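Local coordinates for DUF3828 domain-containing protein (Bacteroides thetaiotaomicron, PDB 3KZT), which is of unknown function but is probably a lipoprotein, anchored to the cell envelope in its natural form, at residues Phe34-Met43 against Asp79-Glu89. Residues are numbered along the deposited sequence; the frame is centred on the assembly and turned at random. Where two conformers were deposited one is given.
With SO4 (sulfate ion), chain F.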
loop_
_atom_site.group_PDB
_atom_site.type_symbol
_atom_site.label_atom_id
_atom_site.label_comp_id
_atom_site.label_asym_id
_atom_site.label_seq_id
_atom_site.Cartn_x
_atom_site.Cartn_y
_atom_site.Cartn_z
ATOM N N PHE A 34 2.676 8.372 -3.008
ATOM C CA PHE A 34 3.446 8.729 -1.812
ATOM C C PHE A 34 2.835 8.134 -0.536
ATOM O O PHE A 34 3.537 7.461 0.218
ATOM C CB PHE A 34 3.594 10.257 -1.643
ATOM C CG PHE A 34 4.120 10.647 -0.305
ATOM C CD1 PHE A 34 5.358 10.168 0.134
ATOM C CD2 PHE A 34 3.371 11.463 0.559
ATOM C CE1 PHE A 34 5.846 10.496 1.398
ATOM C CE2 PHE A 34 3.865 11.803 1.828
ATOM C CZ PHE A 34 5.097 11.316 2.244
ATOM N N TYR A 35 1.542 8.393 -0.311
ATOM C CA TYR A 35 0.853 7.917 0.912
ATOM C C TYR A 35 0.756 6.399 1.036
ATOM O O TYR A 35 0.909 5.870 2.134
ATOM C CB TYR A 35 -0.528 8.595 1.105
ATOM C CG TYR A 35 -0.408 9.914 1.815
ATOM C CD1 TYR A 35 -0.118 11.088 1.117
ATOM C CD2 TYR A 35 -0.546 9.990 3.200
ATOM C CE1 TYR A 35 0.022 12.307 1.773
ATOM C CE2 TYR A 35 -0.413 11.194 3.869
ATOM C CZ TYR A 35 -0.131 12.359 3.156
ATOM O OH TYR A 35 0.002 13.559 3.803
ATOM N N GLU A 36 0.523 5.706 -0.079
ATOM C CA GLU A 36 0.509 4.225 -0.070
ATOM C C GLU A 36 1.902 3.635 0.205
ATOM O O GLU A 36 2.025 2.695 1.001
ATOM C CB GLU A 36 -0.097 3.668 -1.353
ATOM C CG GLU A 36 -1.607 3.858 -1.387
ATOM C CD GLU A 36 -2.228 3.663 -2.750
ATOM O OE1 GLU A 36 -1.590 3.061 -3.660
ATOM O OE2 GLU A 36 -3.383 4.119 -2.914
ATOM N N ALA A 37 2.935 4.207 -0.435
ATOM C CA ALA A 37 4.342 3.793 -0.216
ATOM C C ALA A 37 4.799 4.095 1.214
ATOM O O ALA A 37 5.377 3.239 1.875
ATOM C CB ALA A 37 5.260 4.493 -1.211
ATOM N N TYR A 38 4.523 5.321 1.668
ATOM C CA TYR A 38 4.866 5.771 3.029
ATOM C C TYR A 38 4.161 4.934 4.113
ATOM O O TYR A 38 4.795 4.511 5.073
ATOM C CB TYR A 38 4.536 7.261 3.199
ATOM C CG TYR A 38 5.086 7.874 4.457
ATOM C CD1 TYR A 38 6.465 8.007 4.634
ATOM C CD2 TYR A 38 4.235 8.364 5.464
ATOM C CE1 TYR A 38 6.995 8.576 5.789
ATOM C CE2 TYR A 38 4.756 8.938 6.625
ATOM C CZ TYR A 38 6.139 9.046 6.776
ATOM O OH TYR A 38 6.668 9.605 7.898
ATOM N N ALA A 39 2.863 4.685 3.925
ATOM C CA ALA A 39 2.055 3.834 4.864
ATOM C C ALA A 39 2.605 2.433 5.048
ATOM O O ALA A 39 2.563 1.907 6.151
ATOM C CB ALA A 39 0.662 3.735 4.406
ATOM N N ALA A 40 3.100 1.829 3.960
ATOM C CA ALA A 40 3.717 0.494 4.015
ATOM C C ALA A 40 4.982 0.440 4.899
ATOM O O ALA A 40 5.269 -0.599 5.480
ATOM C CB ALA A 40 4.031 -0.018 2.596
ATOM N N SER A 41 5.715 1.559 5.006
ATOM C CA SER A 41 6.903 1.641 5.892
ATOM C C SER A 41 6.575 1.451 7.390
ATOM O O SER A 41 7.434 1.030 8.152
ATOM C CB SER A 41 7.671 2.958 5.686
ATOM O OG SER A 41 7.012 4.050 6.295
ATOM N N PHE A 42 5.330 1.739 7.792
ATOM C CA PHE A 42 4.865 1.465 9.159
ATOM C C PHE A 42 4.658 -0.040 9.470
ATOM O O PHE A 42 4.479 -0.380 10.640
ATOM C CB PHE A 42 3.574 2.231 9.464
ATOM C CG PHE A 42 3.758 3.705 9.540
ATOM C CD1 PHE A 42 3.694 4.491 8.393
ATOM C CD2 PHE A 42 3.997 4.327 10.773
ATOM C CE1 PHE A 42 3.861 5.858 8.462
ATOM C CE2 PHE A 42 4.169 5.697 10.853
ATOM C CZ PHE A 42 4.099 6.468 9.698
HETATM N N MSE A 43 4.671 -0.927 8.446
HETATM C CA MSE A 43 4.503 -2.396 8.636
HETATM C C MSE A 43 5.735 -3.026 9.312
HETATM O O MSE A 43 5.615 -4.017 10.026
HETATM C CB MSE A 43 4.266 -3.107 7.284
HETATM C CG MSE A 43 3.011 -2.670 6.495
HETATM SE SE MSE A 43 1.373 -3.226 7.337
HETATM C CE MSE A 43 1.747 -5.119 7.549
ATOM N N ASP A 79 3.526 12.293 13.679
ATOM C CA ASP A 79 4.013 12.393 12.321
ATOM C C ASP A 79 3.071 13.402 11.604
ATOM O O ASP A 79 1.889 13.112 11.446
ATOM C CB ASP A 79 3.974 11.012 11.652
ATOM C CG ASP A 79 4.681 10.977 10.311
ATOM O OD1 ASP A 79 4.799 12.016 9.641
ATOM O OD2 ASP A 79 5.115 9.884 9.926
ATOM N N PRO A 80 3.596 14.588 11.188
ATOM C CA PRO A 80 2.721 15.555 10.487
ATOM C C PRO A 80 2.156 15.092 9.092
ATOM O O PRO A 80 1.125 15.634 8.646
ATOM C CB PRO A 80 3.639 16.777 10.316
ATOM C CG PRO A 80 4.983 16.211 10.285
ATOM C CD PRO A 80 4.975 15.110 11.280
ATOM N N ILE A 81 2.827 14.112 8.443
ATOM C CA ILE A 81 2.379 13.577 7.148
ATOM C C ILE A 81 1.025 12.856 7.305
ATOM O O ILE A 81 0.123 13.065 6.504
ATOM C CB ILE A 81 3.433 12.606 6.520
ATOM C CG1 ILE A 81 4.740 13.353 6.172
ATOM C CG2 ILE A 81 2.873 11.955 5.227
ATOM C CD1 ILE A 81 5.878 12.435 5.776
ATOM N N ILE A 82 0.905 12.030 8.360
ATOM C CA ILE A 82 -0.355 11.276 8.692
ATOM C C ILE A 82 -1.191 11.876 9.863
ATOM O O ILE A 82 -2.322 11.410 10.113
ATOM C CB ILE A 82 -0.082 9.736 8.975
ATOM C CG1 ILE A 82 0.916 9.509 10.127
ATOM C CG2 ILE A 82 0.439 9.052 7.718
ATOM C CD1 ILE A 82 1.017 8.077 10.600
ATOM N N ARG A 83 -0.651 12.901 10.555
ATOM C CA ARG A 83 -1.274 13.495 11.768
ATOM C C ARG A 83 -1.615 12.404 12.789
ATOM O O ARG A 83 -2.753 12.303 13.276
ATOM C CB ARG A 83 -2.491 14.358 11.407
ATOM C CG ARG A 83 -2.130 15.559 10.607
ATOM C CD ARG A 83 -3.329 16.398 10.317
ATOM N NE ARG A 83 -2.954 17.639 9.634
ATOM C CZ ARG A 83 -3.785 18.653 9.346
ATOM N NH1 ARG A 83 -5.095 18.608 9.668
ATOM N NH2 ARG A 83 -3.304 19.737 8.719
ATOM N N ALA A 84 -0.616 11.572 13.069
ATOM C CA ALA A 84 -0.760 10.433 13.962
ATOM C C ALA A 84 0.627 9.924 14.316
ATOM O O ALA A 84 1.607 10.306 13.672
ATOM C CB ALA A 84 -1.555 9.346 13.296
ATOM N N GLN A 85 0.706 9.091 15.349
ATOM C CA GLN A 85 1.970 8.434 15.733
ATOM C C GLN A 85 2.236 7.184 14.886
ATOM O O GLN A 85 3.383 6.867 14.581
ATOM C CB GLN A 85 1.938 8.013 17.197
ATOM C CG GLN A 85 1.850 9.170 18.184
ATOM C CD GLN A 85 1.989 8.722 19.646
ATOM O OE1 GLN A 85 2.438 7.610 19.933
ATOM N NE2 GLN A 85 1.614 9.597 20.569
ATOM N N ASP A 86 1.165 6.457 14.568
ATOM C CA ASP A 86 1.238 5.208 13.844
ATOM C C ASP A 86 -0.067 5.067 13.041
ATOM O O ASP A 86 -1.016 5.857 13.232
ATOM C CB ASP A 86 1.384 4.060 14.876
ATOM C CG ASP A 86 2.025 2.808 14.312
ATOM O OD1 ASP A 86 2.128 2.641 13.070
ATOM O OD2 ASP A 86 2.430 1.966 15.134
ATOM N N LEU A 87 -0.091 4.086 12.139
ATOM C CA LEU A 87 -1.246 3.776 11.316
ATOM C C LEU A 87 -1.766 2.406 11.677
ATOM O O LEU A 87 -0.984 1.475 11.861
ATOM C CB LEU A 87 -0.853 3.764 9.831
ATOM C CG LEU A 87 -0.448 5.091 9.201
ATOM C CD1 LEU A 87 0.206 4.869 7.855
ATOM C CD2 LEU A 87 -1.659 6.008 9.075
ATOM N N GLY A 88 -3.089 2.291 11.801
ATOM C CA GLY A 88 -3.762 1.001 11.853
ATOM C C GLY A 88 -3.708 0.457 10.432
ATOM O O GLY A 88 -3.659 1.236 9.472
ATOM N N GLU A 89 -3.717 -0.866 10.288
ATOM C CA GLU A 89 -3.584 -1.499 8.951
ATOM C C GLU A 89 -4.778 -1.245 7.968
ATOM O O GLU A 89 -4.597 -1.343 6.763
ATOM C CB GLU A 89 -3.277 -2.999 9.101
ATOM C CG GLU A 89 -2.844 -3.672 7.791
ATOM C CD GLU A 89 -2.107 -4.972 7.982
ATOM O OE1 GLU A 89 -2.213 -5.612 9.053
ATOM O OE2 GLU A 89 -1.413 -5.354 7.037
HETATM S S SO4 F . -5.490 22.269 8.375
HETATM O O1 SO4 F . -4.084 22.366 7.978
HETATM O O2 SO4 F . -5.979 20.907 8.191
HETATM O O3 SO4 F . -6.288 23.178 7.553
HETATM O O4 SO4 F . -5.622 22.642 9.785
HETATM O O HOH W 1 7.365 12.355 8.978
HETATM O O HOH W 2 4.415 0.997 13.202
#
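I81 is the main bump of the 79-89 loop, and it fills a hollow between three rings of helix 13-41. Its CD1 lies over one face of the Y38 ring, a CH-pi contact 4.0 Å from the centroid. I81 CG2, anti to the backbone N, is thereby turned to F34 CE2 at 3.5 Å and also touches Y35 CE2. Y35 OH donates to I81 O at 2.7 Å, tilted 24° from the carbonyl plane. Y38 OH donates to the syn lone pair of D79 OD2 at 2.6 Å, with ring and carboxylate planes nearly perpendicular (87°). Water 1 donates to both Y38 OH and D79 OD1. D79 OD1 also accepts from I81 N, which lies above the carboxylate plane, and this closes an Asx turn. R83 and A84 both face D79, with weak bonds from their N atoms to D79 O, in an arrangement that fits a G1 beta bulge. This compact turn lies in the connection from helix 63-75 to strand 96-101, and I82 O accepts from Y109 OH of strand 104-111, in the antiparallel beta sheet. A leucine in place of Y38 would probably leave D79 OD2 without its hydroxyl partner and I81 CD1 without a ring face. Further along, the F42 ring is a second bump, fitted among I82, D86 and L87. L87 CG lies over one face, and D79 OD2 is at the edge. L87 CD1 reaches F42 CD1 at 3.5 Å and also meets A39 CB at 3.7 Å. The I82 and F42 side chains point at each other, and I82 CD1 meets F42 CZ at 3.6 Å.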